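Local coordinates for putative D-lactate dehydrogenase (Chlamydomonas reinhardtii, PDB 4ZGS), which reduces pyruvate to D-lactate in the chloroplasts of this green alga, probably with NADH as the hydride donor, at the interface of chains A and B and the interface of chains A and C. Coordinates in Å, arbitrary orientation; residue numbers count along the deposited sequence, not the author numbering. Chains: chain A/B/C, Putative D-lactate dehydrogenase.

Chain A meets a different neighbour at each site: chain B at contact 1 and chain C at contact 2, their C-alpha centres about 19 Å apart. They share no residue, but in sequence they flank one element. Contact 1 uses helix 277-283 of chain A and its loop 326-329, just before strand 330-332; contact 2 sets helix 154-163 of chain A against C:Pro334 and C:Thr336, just after the same strand in chain C. Each interface is two-fold symmetric, so every chain can supply both halves of each contact. Two such interfaces fit the deposited assembly of four copies, though this does not prove a tetramer in solution.

Contact 1: the interface of chains A and B. Residues chain A 281-282, 326-329; chain B 314, 317.
A:Glu282 OE1, a carboxylate oxygen, lies against B:Trp317 CD1 at 3.4 Å while accepting a hydrogen bond from the phenol A:Tyr327 OH (2.5 Å). The hydroxyl arrives on the anti side of the carboxylate, well out of its plane. This acid–phenol pair is intramolecular in chain A, a protein of the D-isomer specific 2-hydroxyacid dehydrogenase family, and it ties the end of helix 277-283 to the loop ahead of strand 330-332. It probably limits the rotation of the tyrosine ring, whose face meets the partner chain. The extended A:Glu282 side chain crosses B:Trp317 at about a right angle, its carboxylate plane 47° from the indole.

A:Tyr327 offers one face to the indole, near the ring rim, with A:Tyr327 CE2 3.9 Å from B:Trp317 CE2. The two ring planes are tilted by about 26°, so the overlap is partial and slanted. Behind the tyrosine, A:Leu281 CD1 sits 4.0 Å above the ring centre, backing the opposite face. B:Trp317 has CG anti to its backbone N (chi1 -172°), which carries the indole across the tyrosine with its six-membered ring toward the loop of chain A. There A:Pro328 CD meets B:Trp317 CH2 at 3.7 Å, and the backbone oxygen A:Ser326 O lies 3.4 Å from the same CH2, near the far end of the benzo ring.

B:Met314 fills the angle between helix and loop. Its chain bends at chi2 and chi3, bringing the methyl CE 3.5 Å above the plane of its own chain's B:Trp317, on the face that also receives A:Tyr327. The sulfur faces the A:Gln329 amide, and A:Gln329 NE2 gives B:Met314 SD a weak hydrogen bond of 3.4 Å. A:Gln329 and B:Met314 approach from opposite directions, whereas A:Tyr327 crosses the thioether at about a right angle. A:Leu281 also contributes its backbone oxygen, which lies beside B:Met314 CG and SD.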
# COMPACT_ATOMS: atom_id res chain seq x y z
N LEU A 281 -15.13 2.68 -18.78
CA LEU A 281 -13.74 2.46 -18.38
C LEU A 281 -13.16 1.23 -19.06
O LEU A 281 -12.00 1.22 -19.49
CB LEU A 281 -13.64 2.29 -16.88
CG LEU A 281 -13.62 3.53 -16.01
CD1 LEU A 281 -13.74 3.07 -14.56
CD2 LEU A 281 -12.34 4.32 -16.25
N GLU A 282 -13.96 0.17 -19.12
CA GLU A 282 -13.49 -1.08 -19.68
C GLU A 282 -13.51 -1.06 -21.21
O GLU A 282 -12.74 -1.78 -21.83
CB GLU A 282 -14.31 -2.25 -19.13
CG GLU A 282 -13.92 -2.62 -17.70
CD GLU A 282 -14.89 -3.56 -17.03
OE1 GLU A 282 -14.78 -3.76 -15.80
OE2 GLU A 282 -15.76 -4.11 -17.73
N SER A 326 -10.90 -0.10 -7.80
CA SER A 326 -10.07 -1.18 -8.32
C SER A 326 -9.27 -0.83 -9.61
O SER A 326 -8.26 -1.47 -9.93
CB SER A 326 -10.92 -2.40 -8.59
OG SER A 326 -10.07 -3.45 -8.91
N TYR A 327 -9.75 0.15 -10.35
CA TYR A 327 -9.16 0.46 -11.64
C TYR A 327 -7.86 1.26 -11.51
O TYR A 327 -7.75 2.14 -10.66
CB TYR A 327 -10.18 1.20 -12.49
CG TYR A 327 -11.33 0.31 -12.87
CD1 TYR A 327 -12.34 0.04 -11.97
CD2 TYR A 327 -11.39 -0.27 -14.13
CE1 TYR A 327 -13.39 -0.79 -12.32
CE2 TYR A 327 -12.44 -1.11 -14.49
CZ TYR A 327 -13.44 -1.35 -13.58
OH TYR A 327 -14.49 -2.16 -13.94
N PRO A 328 -6.86 0.89 -12.33
CA PRO A 328 -5.55 1.54 -12.31
C PRO A 328 -5.64 2.98 -12.87
O PRO A 328 -4.79 3.81 -12.50
CB PRO A 328 -4.70 0.65 -13.21
CG PRO A 328 -5.68 0.01 -14.14
CD PRO A 328 -6.94 -0.18 -13.35
N GLN A 329 -6.62 3.27 -13.73
CA GLN A 329 -6.74 4.62 -14.31
C GLN A 329 -7.73 5.51 -13.54
O GLN A 329 -8.13 6.57 -14.03
CB GLN A 329 -7.16 4.60 -15.79
CG GLN A 329 -8.58 4.14 -16.04
CD GLN A 329 -8.70 2.63 -16.00
OE1 GLN A 329 -8.08 1.98 -15.15
NE2 GLN A 329 -9.48 2.05 -16.93
N MET B 314 -7.27 -3.19 -19.84
CA MET B 314 -8.73 -3.22 -19.92
C MET B 314 -9.26 -4.36 -20.81
O MET B 314 -10.43 -4.74 -20.72
CB MET B 314 -9.26 -1.86 -20.42
CG MET B 314 -9.24 -0.73 -19.37
SD MET B 314 -10.07 -1.18 -17.81
CE MET B 314 -8.69 -1.53 -16.71
N TRP B 317 -9.42 -7.43 -18.53
CA TRP B 317 -9.79 -7.07 -17.16
C TRP B 317 -10.88 -7.99 -16.58
O TRP B 317 -11.91 -8.23 -17.21
CB TRP B 317 -10.27 -5.61 -17.09
CG TRP B 317 -10.50 -5.07 -15.70
CD1 TRP B 317 -11.71 -4.91 -15.08
CD2 TRP B 317 -9.50 -4.59 -14.78
NE1 TRP B 317 -11.52 -4.37 -13.82
CE2 TRP B 317 -10.18 -4.17 -13.61
CE3 TRP B 317 -8.10 -4.48 -14.82
CZ2 TRP B 317 -9.51 -3.63 -12.50
CZ3 TRP B 317 -7.43 -3.96 -13.70
CH2 TRP B 317 -8.14 -3.54 -12.56

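Contact 2: the interface of chains A and C. Residues chain A 157, 161, 166-168, 171; chain C 334, 336.
C:Pro334 pushes its pyrrolidine ring into an apolar pocket between helix 154-163 and the loop residues 166-171 of chain A. It belongs to the Pro-His-Thr segment that, in D-2-hydroxyacid dehydrogenases, carries the catalytic histidine between C:Pro334 and C:Thr336. Chain A thus packs against a stretch of chain C's active-site backbone, which may help to keep the histidine in position.

The proline ring is held by aliphatic contacts on several sides. From the helix, A:Val161 CG2 comes within 3.5 Å of C:Pro334 CD; this branch is anti to the carbonyl carbon and is the one aimed at the proline. A:Ala157 CB, one turn earlier, touches the same CD at 4.1 Å. From the loop, A:Leu171 points its CD1 methyl at the ring, 3.6 Å from C:Pro334 CG.

C:Thr336 adds its methyl group. C:Thr336 CG2 is 3.9 Å from A:Leu171 CD1, the two side chains crossing at about a right angle. A:Leu168 slides past the threonine in the opposite direction, with A:Leu168 CD2 also 3.9 Å from C:Thr336 CG2.

Backbone atoms of chain A complete the packing. A:Tyr166 contributes its main chain to the proline, while its ring turns an edge to A:Val161 CA within chain A. A:Tyr166 O lies 3.6 Å from C:Pro334 CB.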
# COMPACT_ATOMS: atom_id res chain seq x y z
N ALA A 157 3.31 5.09 -9.47
CA ALA A 157 4.76 5.24 -9.38
C ALA A 157 5.26 5.22 -7.96
O ALA A 157 6.25 4.57 -7.64
CB ALA A 157 5.19 6.50 -10.06
N VAL A 161 7.79 2.40 -6.38
CA VAL A 161 9.07 2.86 -5.86
C VAL A 161 9.21 2.47 -4.40
O VAL A 161 10.30 2.10 -3.97
CB VAL A 161 9.28 4.40 -6.01
CG1 VAL A 161 10.62 4.81 -5.34
CG2 VAL A 161 9.32 4.79 -7.47
N TYR A 166 11.60 -0.19 -9.62
CA TYR A 166 12.00 1.04 -10.29
C TYR A 166 11.86 0.97 -11.82
O TYR A 166 12.35 1.84 -12.53
CB TYR A 166 13.40 1.45 -9.86
CG TYR A 166 13.56 1.42 -8.35
CD1 TYR A 166 12.49 1.71 -7.52
CD2 TYR A 166 14.76 1.05 -7.76
CE1 TYR A 166 12.61 1.65 -6.14
CE2 TYR A 166 14.90 1.00 -6.39
CZ TYR A 166 13.81 1.30 -5.58
OH TYR A 166 13.92 1.21 -4.20
N SER A 167 11.21 -0.07 -12.34
CA SER A 167 11.01 -0.20 -13.78
C SER A 167 9.99 0.82 -14.35
O SER A 167 9.17 1.39 -13.59
CB SER A 167 10.53 -1.58 -14.11
OG SER A 167 9.18 -1.66 -13.73
N LEU A 168 10.09 1.06 -15.66
CA LEU A 168 9.30 2.10 -16.35
C LEU A 168 7.90 1.74 -16.87
O LEU A 168 6.99 2.58 -16.84
CB LEU A 168 10.12 2.68 -17.49
CG LEU A 168 11.40 3.37 -17.02
CD1 LEU A 168 12.08 4.06 -18.20
CD2 LEU A 168 11.18 4.36 -15.87
N LEU A 171 4.10 2.82 -16.58
CA LEU A 171 4.06 4.21 -16.08
C LEU A 171 4.11 5.33 -17.16
O LEU A 171 4.21 6.50 -16.83
CB LEU A 171 5.23 4.44 -15.12
CG LEU A 171 5.42 3.62 -13.85
CD1 LEU A 171 6.67 4.10 -13.10
CD2 LEU A 171 4.20 3.76 -12.97
N PRO C 334 10.45 7.02 -10.47
CA PRO C 334 11.62 6.29 -10.99
C PRO C 334 12.10 6.77 -12.36
O PRO C 334 11.97 6.03 -13.36
CB PRO C 334 11.12 4.83 -11.05
CG PRO C 334 9.67 4.95 -11.32
CD PRO C 334 9.21 6.25 -10.62
N THR C 336 10.93 8.99 -14.42
CA THR C 336 9.89 9.04 -15.44
C THR C 336 9.62 10.44 -16.00
O THR C 336 8.70 10.60 -16.81
CB THR C 336 8.57 8.49 -14.91
OG1 THR C 336 8.07 9.35 -13.89
CG2 THR C 336 8.76 7.08 -14.36